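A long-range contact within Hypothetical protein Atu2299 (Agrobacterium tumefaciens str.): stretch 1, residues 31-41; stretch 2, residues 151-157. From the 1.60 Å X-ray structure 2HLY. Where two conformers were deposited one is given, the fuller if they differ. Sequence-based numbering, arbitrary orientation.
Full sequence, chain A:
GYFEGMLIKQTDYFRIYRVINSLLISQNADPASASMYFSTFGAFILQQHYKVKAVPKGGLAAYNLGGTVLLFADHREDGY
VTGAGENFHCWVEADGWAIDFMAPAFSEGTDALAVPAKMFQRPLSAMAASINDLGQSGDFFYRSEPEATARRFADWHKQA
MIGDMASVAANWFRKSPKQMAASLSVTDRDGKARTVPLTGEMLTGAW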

ATOM      1  N   PRO A  31       0.310  -6.887  -9.633  1.00 17.68           N
ATOM      2  CA  PRO A  31       1.020  -6.334  -8.460  1.00 16.75           C
ATOM      3  C   PRO A  31       1.446  -4.862  -8.550  1.00 15.54           C
ATOM      4  O   PRO A  31       1.363  -4.131  -7.543  1.00 14.44           O
ATOM      5  CB  PRO A  31       2.262  -7.228  -8.353  1.00 17.54           C
ATOM      6  CG  PRO A  31       1.811  -8.539  -8.919  1.00 18.72           C
ATOM      7  CD  PRO A  31       0.900  -8.176 -10.062  1.00 18.00           C
ATOM      8  N   ALA A  32       1.928  -4.429  -9.712  1.00 14.30           N
ATOM      9  CA  ALA A  32       2.384  -3.040  -9.842  1.00 13.67           C
ATOM     10  C   ALA A  32       1.212  -2.084  -9.732  1.00 13.53           C
ATOM     11  O   ALA A  32       1.279  -1.106  -8.964  1.00 13.73           O
ATOM     12  CB  ALA A  32       3.165  -2.809 -11.152  1.00 14.61           C
ATOM     13  N   SER A  33       0.142  -2.365 -10.481  1.00 13.38           N
ATOM     14  CA  SER A  33      -1.059  -1.535 -10.405  1.00 13.49           C
ATOM     15  C   SER A  33      -1.640  -1.576  -8.996  1.00 12.13           C
ATOM     16  O   SER A  33      -1.990  -0.544  -8.443  1.00 11.70           O
ATOM     17  CB  SER A  33      -2.107  -1.954 -11.429  1.00 14.10           C
ATOM     18  OG  SER A  33      -1.557  -1.850 -12.728  1.00 19.61           O
ATOM     19  N   ALA A  34      -1.714  -2.761  -8.406  1.00 11.63           N
ATOM     20  CA  ALA A  34      -2.207  -2.850  -7.020  1.00 10.55           C
ATOM     21  C   ALA A  34      -1.433  -1.891  -6.101  1.00 10.16           C
ATOM     22  O   ALA A  34      -2.039  -1.162  -5.300  1.00 10.27           O
ATOM     23  CB  ALA A  34      -2.154  -4.269  -6.519  1.00 11.58           C
ATOM     24  N   SER A  35      -0.102  -1.876  -6.215  1.00 10.12           N
ATOM     25  CA  SER A  35       0.706  -1.017  -5.326  1.00  9.98           C
ATOM     26  C   SER A  35       0.399   0.457  -5.576  1.00  9.80           C
ATOM     27  O   SER A  35       0.456   1.267  -4.648  1.00  9.51           O
ATOM     28  CB  SER A  35       2.214  -1.288  -5.484  1.00 11.31           C
ATOM     29  OG  SER A  35       2.717  -0.672  -6.655  1.00 12.87           O
ATOM     30  N   MET A  36       0.082   0.799  -6.830  1.00 10.63           N
ATOM     31  CA  MET A  36      -0.285   2.170  -7.162  1.00 11.42           C
ATOM     32  C   MET A  36      -1.558   2.601  -6.452  1.00 10.67           C
ATOM     33  O   MET A  36      -1.656   3.742  -5.999  1.00 10.89           O
ATOM     34  CB  MET A  36      -0.413   2.326  -8.687  1.00 12.03           C
ATOM     35  CG  MET A  36       0.930   2.145  -9.378  1.00 13.34           C
ATOM     36  SD  MET A  36       0.748   1.979 -11.171  1.00 16.26           S
ATOM     37  CE  MET A  36       0.206   3.641 -11.616  1.00 16.65           C
ATOM     38  N   TYR A  37      -2.534   1.692  -6.349  1.00 10.29           N
ATOM     39  CA  TYR A  37      -3.765   1.990  -5.616  1.00 10.66           C
ATOM     40  C   TYR A  37      -3.535   2.030  -4.116  1.00  9.54           C
ATOM     41  O   TYR A  37      -4.034   2.925  -3.437  1.00 10.02           O
ATOM     42  CB  TYR A  37      -4.850   0.959  -5.926  1.00 11.83           C
ATOM     43  CG  TYR A  37      -5.520   1.159  -7.263  1.00 13.67           C
ATOM     44  CD1 TYR A  37      -6.578   2.056  -7.399  1.00 15.81           C
ATOM     45  CD2 TYR A  37      -5.110   0.447  -8.386  1.00 14.99           C
ATOM     46  CE1 TYR A  37      -7.219   2.233  -8.622  1.00 17.83           C
ATOM     47  CE2 TYR A  37      -5.738   0.626  -9.615  1.00 16.33           C
ATOM     48  CZ  TYR A  37      -6.790   1.521  -9.721  1.00 16.82           C
ATOM     49  OH  TYR A  37      -7.436   1.711 -10.938  1.00 19.85           O
ATOM     50  N   PHE A  38      -2.822   1.046  -3.578  1.00  9.07           N
ATOM     51  CA  PHE A  38      -2.555   1.055  -2.145  1.00  9.23           C
ATOM     52  C   PHE A  38      -1.834   2.316  -1.732  1.00  9.21           C
ATOM     53  O   PHE A  38      -2.158   2.907  -0.717  1.00 10.47           O
ATOM     54  CB  PHE A  38      -1.763  -0.193  -1.708  1.00  9.15           C
ATOM     55  CG  PHE A  38      -2.626  -1.421  -1.562  1.00  9.59           C
ATOM     56  CD1 PHE A  38      -3.541  -1.516  -0.519  1.00  9.97           C
ATOM     57  CD2 PHE A  38      -2.525  -2.470  -2.465  1.00 10.55           C
ATOM     58  CE1 PHE A  38      -4.360  -2.641  -0.385  1.00 11.29           C
ATOM     59  CE2 PHE A  38      -3.335  -3.606  -2.340  1.00 11.05           C
ATOM     60  CZ  PHE A  38      -4.255  -3.685  -1.298  1.00 10.12           C
ATOM     61  N   SER A  39      -0.893   2.770  -2.549  0.50  9.16           N
ATOM     62  CA  SER A  39      -0.078   3.923  -2.159  0.50  8.87           C
ATOM     63  C   SER A  39      -0.775   5.259  -2.334  0.50  9.10           C
ATOM     64  O   SER A  39      -0.673   6.141  -1.472  0.50  9.60           O
ATOM     65  CB  SER A  39       1.243   3.902  -2.902  0.50  8.97           C
ATOM     66  OG  SER A  39       1.963   2.752  -2.509  0.50  7.21           O
ATOM     67  N   THR A  40      -1.483   5.423  -3.445  1.00  9.30           N
ATOM     68  CA  THR A  40      -2.236   6.684  -3.645  1.00  9.94           C
ATOM     69  C   THR A  40      -3.479   6.782  -2.756  1.00  9.90           C
ATOM     70  O   THR A  40      -3.732   7.844  -2.155  1.00 10.62           O
ATOM     71  CB  THR A  40      -2.602   6.932  -5.102  1.00  9.77           C
ATOM     72  OG1 THR A  40      -3.401   5.856  -5.579  1.00 10.20           O
ATOM     73  CG2 THR A  40      -1.338   7.064  -5.967  1.00 11.61           C
ATOM     74  N   PHE A  41      -4.257   5.692  -2.653  1.00  9.16           N
ATOM     75  CA  PHE A  41      -5.434   5.726  -1.768  1.00  9.49           C
ATOM     76  C   PHE A  41      -5.012   5.839  -0.292  1.00  9.11           C
ATOM     77  O   PHE A  41      -5.658   6.553   0.503  1.00  9.56           O
ATOM     78  CB  PHE A  41      -6.318   4.489  -1.962  1.00  9.71           C
ATOM     79  CG  PHE A  41      -7.129   4.490  -3.240  1.00  9.59           C
ATOM     80  CD1 PHE A  41      -6.682   5.124  -4.399  1.00 11.44           C
ATOM     81  CD2 PHE A  41      -8.352   3.832  -3.272  1.00 12.33           C
ATOM     82  CE1 PHE A  41      -7.453   5.098  -5.577  1.00 11.22           C
ATOM     83  CE2 PHE A  41      -9.112   3.805  -4.431  1.00 13.35           C
ATOM     84  CZ  PHE A  41      -8.647   4.430  -5.590  1.00 11.14           C
ATOM     85  N   ARG A 151       5.394   8.685 -15.205  1.00 11.72           N
ATOM     86  CA  ARG A 151       4.878   8.038 -16.407  1.00 12.92           C
ATOM     87  C   ARG A 151       3.846   6.954 -16.092  1.00 12.57           C
ATOM     88  O   ARG A 151       2.861   6.817 -16.808  1.00 12.99           O
ATOM     89  CB  ARG A 151       6.015   7.500 -17.280  1.00 12.83           C
ATOM     90  CG  ARG A 151       6.876   8.621 -17.883  1.00 13.44           C
ATOM     91  CD  ARG A 151       7.960   8.074 -18.819  1.00 15.32           C
ATOM     92  NE  ARG A 151       8.680   9.133 -19.547  1.00 18.57           N
ATOM     93  CZ  ARG A 151       9.966   9.448 -19.370  1.00 18.68           C
ATOM     94  NH1 ARG A 151      10.710   8.794 -18.476  1.00 19.05           N
ATOM     95  NH2 ARG A 151      10.533  10.422 -20.092  1.00 18.19           N
ATOM     96  N   ARG A 152       4.072   6.183 -15.022  1.00 12.45           N
ATOM     97  CA  ARG A 152       3.139   5.123 -14.656  1.00 13.05           C
ATOM     98  C   ARG A 152       1.751   5.674 -14.352  1.00 13.17           C
ATOM     99  O   ARG A 152       0.741   5.035 -14.655  1.00 13.48           O
ATOM    100  CB  ARG A 152       3.658   4.347 -13.447  1.00 13.32           C
ATOM    101  CG  ARG A 152       4.861   3.495 -13.748  1.00 16.38           C
ATOM    102  CD  ARG A 152       4.483   2.064 -13.793  1.00 20.47           C
ATOM    103  NE  ARG A 152       5.612   1.257 -14.224  1.00 22.69           N
ATOM    104  CZ  ARG A 152       5.568  -0.057 -14.367  1.00 21.50           C
ATOM    105  NH1 ARG A 152       4.446  -0.719 -14.097  1.00 22.02           N
ATOM    106  NH2 ARG A 152       6.655  -0.702 -14.777  1.00 22.95           N
ATOM    107  N   PHE A 153       1.717   6.861 -13.752  1.00 13.28           N
ATOM    108  CA  PHE A 153       0.466   7.511 -13.338  1.00 13.54           C
ATOM    109  C   PHE A 153      -0.114   8.466 -14.382  1.00 14.98           C
ATOM    110  O   PHE A 153      -1.168   9.086 -14.156  1.00 15.40           O
ATOM    111  CB  PHE A 153       0.712   8.265 -12.035  1.00 12.91           C
ATOM    112  CG  PHE A 153       0.750   7.380 -10.821  1.00 13.05           C
ATOM    113  CD1 PHE A 153      -0.419   6.892 -10.273  1.00 13.75           C
ATOM    114  CD2 PHE A 153       1.962   7.044 -10.218  1.00 13.09           C
ATOM    115  CE1 PHE A 153      -0.380   6.074  -9.145  1.00 12.84           C
ATOM    116  CE2 PHE A 153       2.005   6.223  -9.081  1.00 12.59           C
ATOM    117  CZ  PHE A 153       0.827   5.751  -8.549  1.00 12.21           C
ATOM    118  N   ALA A 154       0.551   8.567 -15.532  1.00 16.44           N
ATOM    119  CA  ALA A 154       0.248   9.628 -16.509  1.00 18.23           C
ATOM    120  C   ALA A 154      -1.215   9.680 -16.957  1.00 19.62           C
ATOM    121  O   ALA A 154      -1.736  10.770 -17.212  1.00 21.02           O
ATOM    122  CB  ALA A 154       1.183   9.532 -17.722  1.00 17.80           C
ATOM    123  N   ASP A 155      -1.872   8.526 -17.026  1.00 20.25           N
ATOM    124  CA  ASP A 155      -3.247   8.467 -17.555  1.00 21.66           C
ATOM    125  C   ASP A 155      -4.306   8.411 -16.458  1.00 21.84           C
ATOM    126  O   ASP A 155      -5.507   8.369 -16.751  1.00 21.40           O
ATOM    127  CB  ASP A 155      -3.419   7.262 -18.493  1.00 22.70           C
ATOM    128  CG  ASP A 155      -2.598   7.385 -19.775  1.00 25.93           C
ATOM    129  OD1 ASP A 155      -2.349   8.527 -20.226  1.00 29.66           O
ATOM    130  OD2 ASP A 155      -2.197   6.334 -20.329  1.00 30.37           O
ATOM    131  N   TRP A 156      -3.868   8.405 -15.200  1.00 21.37           N
ATOM    132  CA  TRP A 156      -4.802   8.262 -14.077  1.00 21.65           C
ATOM    133  C   TRP A 156      -5.818   9.399 -13.949  1.00 23.21           C
ATOM    134  O   TRP A 156      -6.976   9.147 -13.598  1.00 23.76           O
ATOM    135  CB  TRP A 156      -4.043   8.059 -12.765  1.00 20.64           C
ATOM    136  CG  TRP A 156      -3.739   6.617 -12.504  1.00 19.05           C
ATOM    137  CD1 TRP A 156      -3.337   5.683 -13.419  1.00 18.38           C
ATOM    138  CD2 TRP A 156      -3.817   5.934 -11.241  1.00 18.66           C
ATOM    139  NE1 TRP A 156      -3.157   4.460 -12.806  1.00 18.83           N
ATOM    140  CE2 TRP A 156      -3.450   4.590 -11.470  1.00 19.03           C
ATOM    141  CE3 TRP A 156      -4.159   6.332  -9.940  1.00 19.70           C
ATOM    142  CZ2 TRP A 156      -3.428   3.629 -10.442  1.00 20.26           C
ATOM    143  CZ3 TRP A 156      -4.140   5.376  -8.922  1.00 18.59           C
ATOM    144  CH2 TRP A 156      -3.772   4.047  -9.181  1.00 19.28           C
ATOM    145  N   HIS A 157      -5.384  10.630 -14.219  1.00 24.94           N
ATOM    146  CA  HIS A 157      -6.271  11.812 -14.144  1.00 26.64           C
ATOM    147  C   HIS A 157      -7.443  11.750 -15.142  1.00 27.32           C
ATOM    148  O   HIS A 157      -8.496  12.352 -14.895  1.00 28.06           O
ATOM    149  CB  HIS A 157      -5.479  13.111 -14.345  1.00 27.01           C
ATOM    150  CG  HIS A 157      -4.935  13.276 -15.729  1.00 27.70           C
ATOM    151  ND1 HIS A 157      -5.539  14.073 -16.679  1.00 29.92           N
ATOM    152  CD2 HIS A 157      -3.849  12.735 -16.331  1.00 29.03           C
ATOM    153  CE1 HIS A 157      -4.851  14.014 -17.805  1.00 29.23           C
ATOM    154  NE2 HIS A 157      -3.819  13.210 -17.620  1.00 29.42           N
TER

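A helix (residues 31-41) packs through its side chains against a second segment, residues 151-157, whose first residues are helical, in a small, mainly apolar contact centred on Met36 and crossed by no hydrogen bond. Ala32, Met36 and Thr40, spaced four residues apart, all point their CA-to-CB bonds toward the other stretch and so form a single stripe along the helix. Met36 has the largest area covered by the other stretch, 103 Å²: its CE lies 3.5 Å from the centroid of the Phe153 ring and 13° off the ring normal, a CH-pi contact over the face. Met36 CE also sits 3.4 Å from Arg152 O and 3.7 Å from Trp156 NE1, so one methyl group touches Arg152, Phe153 and Trp156. Nearer the backbone, Met36 CB meets Trp156 CZ2 at 3.7 Å. Trp156 also meets Tyr37, the next residue along: Trp156 CH2 lies over one face of the Tyr37 ring, 3.9 Å from Tyr37 CD1, with the ring planes inclined obliquely at 42°. Thr40 OG1 donates to Met36 O at 2.8 Å within its own helix, yet still touches Trp156 CZ3 at 3.5 Å; Thr40 CG2 packs 3.5 Å from Phe153 CE1. At the other end, Ala32 CB approaches Arg152 NH1 at 3.8 Å, while Arg152 NH1 and NH2 are hydrogen-bonded elsewhere in the structure.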